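NAD nucleotidase (Haemophilus influenzae, PDB 3ZTV) degrades NAD to adenosine and nicotinamide riboside, acting as a zinc-dependent periplasmic pyrophosphatase and 5'-nucleotidase with broad substrate specificity. Local coordinates at residues R31-G36 against S238-V243; G108-L113 against S133-N138. All blocks are in the same frame, centred on the assembly; numbering follows the deposited sequence.

How the contacts relate
After strand 11-18 the chain forms the two-stranded antiparallel sheet 28-34/37-43, whose first strand and the turn after it supply residues 31-36. It then builds much of the calcineurin-like phosphoesterase domain before residues 238-243 return to that strand, so contact 1 closes a loop of about 200 residues. Contact 2 falls within this loop and closes a much shorter one. It joins helix 108-116 to the turn that follows strand 128-130. The two contacts do not touch: their centres are 43 Å apart, on opposite sides of the chain's centre. Contact 1 ties the end of helix 234-238 to a small hairpin. In contact 2 the side chain of Leu112 lies about 13 Å from a bound zinc.

Contact 1 (R31-G36 against S238-V243); sequences RINLNG and SLKLPV
Asn33 and Leu239 meet in a backbone-anchored contact between the edge of the hairpin 28-34/37-43 and the loop that leaves helix 234-238. Asn33 N donates to Leu239 O at 2.8 Å. The bond is nearly straight at hydrogen (175°), although the donor stands above the carbonyl plane. In return, Leu239 CA makes a C-H...O contact of 3.5 Å with Asn33 O. A water extends the backbone link by donating to both Arg31 O and Lys240 O.

The loop is shaped by a Schellman motif in which Lys240 has positive phi. Lys240 CG lies beside its backbone N (chi1 -61°), and the extended chain runs alongside Asn33. Its CG and CD pack on Asn33 CB, each at 3.7 Å. Apolar groups add to the contact. Ile32 CG2 touches Leu241 CD2 at 3.7 Å, and Leu34 CD1 lies 4.1 Å from Leu239 CD2. In both pairs the side chains lie side by side and point the same way.

Outside the pair, Leu241 packs on Trp265 and Leu230, and Leu239 on Met327. Ile32 is hydrogen-bonded through its backbone to Thr39 of strand 37-43, and Leu34 rests on helix 314-325.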
loop_
_atom_site.group_PDB
_atom_site.type_symbol
_atom_site.label_atom_id
_atom_site.label_comp_id
_atom_site.label_asym_id
_atom_site.label_seq_id
_atom_site.Cartn_x
_atom_site.Cartn_y
_atom_site.Cartn_z
ATOM N N ARG A 31 -10.364 31.300 25.197
ATOM C CA ARG A 31 -9.808 31.889 26.408
ATOM C C ARG A 31 -8.288 31.921 26.364
ATOM O O ARG A 31 -7.648 30.942 25.963
ATOM C CB ARG A 31 -10.294 31.126 27.640
ATOM C CG ARG A 31 -11.802 31.120 27.792
ATOM C CD ARG A 31 -12.212 30.523 29.121
ATOM N NE ARG A 31 -13.643 30.257 29.174
ATOM C CZ ARG A 31 -14.276 29.828 30.260
ATOM N NH1 ARG A 31 -13.599 29.627 31.382
ATOM N NH2 ARG A 31 -15.582 29.606 30.224
ATOM N N ILE A 32 -7.724 33.059 26.757
ATOM C CA ILE A 32 -6.281 33.241 26.802
ATOM C C ILE A 32 -5.869 33.756 28.174
ATOM O O ILE A 32 -6.701 34.237 28.950
ATOM C CB ILE A 32 -5.803 34.260 25.740
ATOM C CG1 ILE A 32 -6.480 35.617 25.944
ATOM C CG2 ILE A 32 -6.053 33.720 24.324
ATOM C CD1 ILE A 32 -6.012 36.686 24.978
ATOM N N ASN A 33 -4.583 33.638 28.481
ATOM C CA ASN A 33 -4.035 34.278 29.664
ATOM C C ASN A 33 -3.343 35.573 29.268
ATOM O O ASN A 33 -2.250 35.555 28.690
ATOM C CB ASN A 33 -3.077 33.349 30.402
ATOM C CG ASN A 33 -2.895 33.753 31.853
ATOM O OD1 ASN A 33 -2.061 34.598 32.171
ATOM N ND2 ASN A 33 -3.691 33.162 32.739
ATOM N N LEU A 34 -3.991 36.689 29.583
ATOM C CA LEU A 34 -3.538 38.004 29.162
ATOM C C LEU A 34 -3.245 38.850 30.393
ATOM O O LEU A 34 -4.107 39.027 31.259
ATOM C CB LEU A 34 -4.612 38.675 28.304
ATOM C CG LEU A 34 -4.336 40.052 27.697
ATOM C CD1 LEU A 34 -3.086 40.007 26.832
ATOM C CD2 LEU A 34 -5.532 40.526 26.888
ATOM N N ASN A 35 -2.024 39.366 30.473
ATOM C CA ASN A 35 -1.597 40.101 31.657
ATOM C C ASN A 35 -1.923 39.339 32.945
ATOM O O ASN A 35 -2.309 39.939 33.945
ATOM C CB ASN A 35 -2.215 41.504 31.692
ATOM C CG ASN A 35 -1.749 42.382 30.540
ATOM O OD1 ASN A 35 -2.393 43.375 30.201
ATOM N ND2 ASN A 35 -0.630 42.012 29.928
ATOM N N GLY A 36 -1.784 38.017 32.908
ATOM C CA GLY A 36 -1.918 37.191 34.098
ATOM C C GLY A 36 -3.299 36.640 34.412
ATOM O O GLY A 36 -3.440 35.788 35.294
ATOM N N SER A 238 2.925 32.154 25.716
ATOM C CA SER A 238 2.783 33.094 26.834
ATOM C C SER A 238 1.317 33.437 27.103
ATOM O O SER A 238 0.961 33.847 28.213
ATOM C CB SER A 238 3.592 34.372 26.585
ATOM O OG SER A 238 2.938 35.254 25.684
ATOM N N LEU A 239 0.474 33.267 26.091
ATOM C CA LEU A 239 -0.959 33.510 26.215
ATOM C C LEU A 239 -1.711 32.244 26.604
ATOM O O LEU A 239 -2.943 32.244 26.710
ATOM C CB LEU A 239 -1.515 34.049 24.900
ATOM C CG LEU A 239 -1.037 35.416 24.427
ATOM C CD1 LEU A 239 -1.598 35.723 23.047
ATOM C CD2 LEU A 239 -1.445 36.489 25.434
ATOM N N LYS A 240 -0.970 31.161 26.817
ATOM C CA LYS A 240 -1.559 29.880 27.188
ATOM C C LYS A 240 -2.535 29.349 26.128
ATOM O O LYS A 240 -3.507 28.647 26.433
ATOM C CB LYS A 240 -2.185 29.949 28.585
ATOM C CG LYS A 240 -1.157 30.283 29.661
ATOM C CD LYS A 240 -1.663 29.975 31.062
ATOM C CE LYS A 240 -0.637 30.393 32.109
ATOM N NZ LYS A 240 -1.068 30.053 33.494
ATOM N N LEU A 241 -2.258 29.693 24.875
ATOM C CA LEU A 241 -2.903 29.040 23.742
ATOM C C LEU A 241 -2.408 27.591 23.647
ATOM O O LEU A 241 -1.331 27.268 24.147
ATOM C CB LEU A 241 -2.614 29.816 22.457
ATOM C CG LEU A 241 -3.344 31.161 22.373
ATOM C CD1 LEU A 241 -2.688 32.087 21.360
ATOM C CD2 LEU A 241 -4.836 30.982 22.082
ATOM N N PRO A 242 -3.198 26.711 23.014
ATOM C CA PRO A 242 -2.872 25.278 23.017
ATOM C C PRO A 242 -1.823 24.889 21.964
ATOM O O PRO A 242 -2.070 24.105 21.027
ATOM C CB PRO A 242 -4.225 24.618 22.745
ATOM C CG PRO A 242 -4.955 25.622 21.925
ATOM C CD PRO A 242 -4.543 26.971 22.469
ATOM N N VAL A 243 -0.624 25.429 22.142
ATOM C CA VAL A 243 0.468 25.192 21.207
ATOM C C VAL A 243 0.969 23.757 21.317
ATOM O O VAL A 243 1.346 23.303 22.400
ATOM C CB VAL A 243 1.625 26.165 21.459
ATOM C CG1 VAL A 243 2.787 25.842 20.529
ATOM C CG2 VAL A 243 1.159 27.598 21.266
HETATM O O HOH W 1 -5.937 29.598 27.884
#

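Contact 2 (G108-L113 against S133-N138); sequences GNEGLL and SSILYN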
loop_
_atom_site.group_PDB
_atom_site.type_symbol
_atom_site.label_atom_id
_atom_site.label_comp_id
_atom_site.label_asym_id
_atom_site.label_seq_id
_atom_site.Cartn_x
_atom_site.Cartn_y
_atom_site.Cartn_z
ATOM N N GLY A 108 -21.684 12.656 0.934
ATOM C CA GLY A 108 -21.525 11.861 -0.269
ATOM C C GLY A 108 -20.906 12.613 -1.427
ATOM O O GLY A 108 -20.522 13.775 -1.290
ATOM N N ASN A 109 -20.796 11.955 -2.575
ATOM C CA ASN A 109 -20.271 12.619 -3.756
ATOM C C ASN A 109 -21.157 13.796 -4.132
ATOM O O ASN A 109 -20.690 14.818 -4.638
ATOM C CB ASN A 109 -20.193 11.651 -4.933
ATOM C CG ASN A 109 -19.152 10.558 -4.744
ATOM O OD1 ASN A 109 -18.483 10.469 -3.719
ATOM N ND2 ASN A 109 -19.030 9.701 -5.752
ATOM N N GLU A 110 -22.457 13.613 -3.907
ATOM C CA GLU A 110 -23.459 14.631 -4.184
ATOM C C GLU A 110 -23.168 15.919 -3.408
ATOM O O GLU A 110 -23.185 17.018 -3.966
ATOM C CB GLU A 110 -24.849 14.091 -3.826
ATOM C CG GLU A 110 -25.320 12.900 -4.673
ATOM C CD GLU A 110 -24.623 11.575 -4.352
ATOM O OE1 GLU A 110 -24.038 11.413 -3.253
ATOM O OE2 GLU A 110 -24.686 10.674 -5.216
ATOM N N GLY A 111 -22.872 15.778 -2.121
ATOM C CA GLY A 111 -22.547 16.931 -1.303
ATOM C C GLY A 111 -21.257 17.608 -1.733
ATOM O O GLY A 111 -21.158 18.833 -1.720
ATOM N N LEU A 112 -20.251 16.826 -2.124
ATOM C CA LEU A 112 -18.997 17.428 -2.560
ATOM C C LEU A 112 -19.201 18.191 -3.863
ATOM O O LEU A 112 -18.661 19.278 -4.049
ATOM C CB LEU A 112 -17.892 16.377 -2.706
ATOM C CG LEU A 112 -16.528 16.928 -3.131
ATOM C CD1 LEU A 112 -16.127 18.141 -2.292
ATOM C CD2 LEU A 112 -15.470 15.834 -3.062
ATOM N N LEU A 113 -19.998 17.627 -4.765
ATOM C CA LEU A 113 -20.282 18.309 -6.015
ATOM C C LEU A 113 -20.890 19.696 -5.766
ATOM O O LEU A 113 -20.575 20.651 -6.472
ATOM C CB LEU A 113 -21.199 17.454 -6.892
ATOM C CG LEU A 113 -21.419 17.978 -8.312
ATOM C CD1 LEU A 113 -20.109 18.028 -9.082
ATOM C CD2 LEU A 113 -22.445 17.118 -9.038
ATOM N N SER A 133 -17.269 7.241 -14.559
ATOM C CA SER A 133 -18.713 7.443 -14.431
ATOM C C SER A 133 -19.083 8.258 -13.191
ATOM O O SER A 133 -20.229 8.670 -13.036
ATOM C CB SER A 133 -19.462 6.103 -14.452
ATOM O OG SER A 133 -19.646 5.624 -15.779
ATOM N N SER A 134 -18.115 8.503 -12.313
ATOM C CA SER A 134 -18.368 9.282 -11.109
ATOM C C SER A 134 -18.808 10.703 -11.442
ATOM O O SER A 134 -18.326 11.314 -12.395
ATOM C CB SER A 134 -17.103 9.338 -10.253
ATOM O OG SER A 134 -17.338 10.049 -9.042
ATOM N N ILE A 135 -19.715 11.244 -10.635
ATOM C CA ILE A 135 -20.105 12.638 -10.800
ATOM C C ILE A 135 -18.950 13.583 -10.437
ATOM O O ILE A 135 -18.982 14.770 -10.753
ATOM C CB ILE A 135 -21.394 12.996 -9.998
ATOM C CG1 ILE A 135 -21.167 12.937 -8.484
ATOM C CG2 ILE A 135 -22.564 12.095 -10.421
ATOM C CD1 ILE A 135 -22.425 13.296 -7.695
ATOM N N LEU A 136 -17.909 13.033 -9.810
ATOM C CA LEU A 136 -16.715 13.809 -9.444
ATOM C C LEU A 136 -15.565 13.671 -10.443
ATOM O O LEU A 136 -14.482 14.223 -10.226
ATOM C CB LEU A 136 -16.235 13.429 -8.046
ATOM C CG LEU A 136 -17.274 13.643 -6.944
ATOM C CD1 LEU A 136 -16.783 13.055 -5.642
ATOM C CD2 LEU A 136 -17.619 15.126 -6.781
ATOM N N TYR A 137 -15.775 12.932 -11.526
ATOM C CA TYR A 137 -14.739 12.762 -12.537
ATOM C C TYR A 137 -14.279 14.121 -13.062
ATOM O O TYR A 137 -15.097 14.987 -13.351
ATOM C CB TYR A 137 -15.271 11.905 -13.687
ATOM C CG TYR A 137 -14.201 11.486 -14.670
ATOM C CD1 TYR A 137 -13.141 10.677 -14.270
ATOM C CD2 TYR A 137 -14.252 11.888 -15.996
ATOM C CE1 TYR A 137 -12.158 10.284 -15.166
ATOM C CE2 TYR A 137 -13.272 11.495 -16.902
ATOM C CZ TYR A 137 -12.230 10.697 -16.478
ATOM O OH TYR A 137 -11.255 10.304 -17.370
ATOM N N ASN A 138 -12.966 14.300 -13.175
ATOM C CA ASN A 138 -12.386 15.529 -13.725
ATOM C C ASN A 138 -12.713 16.816 -12.957
ATOM O O ASN A 138 -12.749 17.897 -13.545
ATOM C CB ASN A 138 -12.771 15.713 -15.202
ATOM C CG ASN A 138 -12.031 14.766 -16.132
ATOM O OD1 ASN A 138 -12.533 14.415 -17.201
ATOM N ND2 ASN A 138 -10.835 14.351 -15.731
HETATM O O HOH W 2 -20.595 9.505 -8.303
#
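Leu136 and Ile135 pack against the first turns of helix 108-116 from a type I beta turn, Ser134 to Tyr137. The turn follows strand 128-130 in the calcineurin-like phosphoesterase domain.

The direct contact is mainly apolar. Leu136 CG lies beside its own backbone N (chi1 -59°), and its two methyls meet different parts of the helix. CD1 sits 3.6 Å from Asn109 CG and also touches Leu112 CD2. CD2 lies 4.0 Å from Leu113 N, near Asn109 O. The Leu112 and Leu136 side chains cross at about a right angle. Ile135 CG1 lies between its own backbone N and carbonyl carbon (chi1 67°). CD1, at the end of that branch, reaches the backbone of the helix, 3.8 Å from both Asn109 C and Glu110 N. Leu113 CD2 lies 4.1 Å from the same methyl. Leu136 also packs on Phe105 and on Val174 of strand 174-176. At the end of the turn, Tyr137 and the next residue, Asn138, pack on Lys191 of the second subunit.

The polar groups are tied by the turn, by a neighbouring loop and by water. Asn109 OD1 accepts from Gly171 N, and Ser134 OG is hydrogen-bonded to Asp173 OD1. One water accepts from both Asn109 ND2 and Ile135 N, bridging helix and turn. Within the turn, Ser134 OG accepts from Leu136 N at 3.1 Å, forming an ST turn with an angle of 162° at hydrogen.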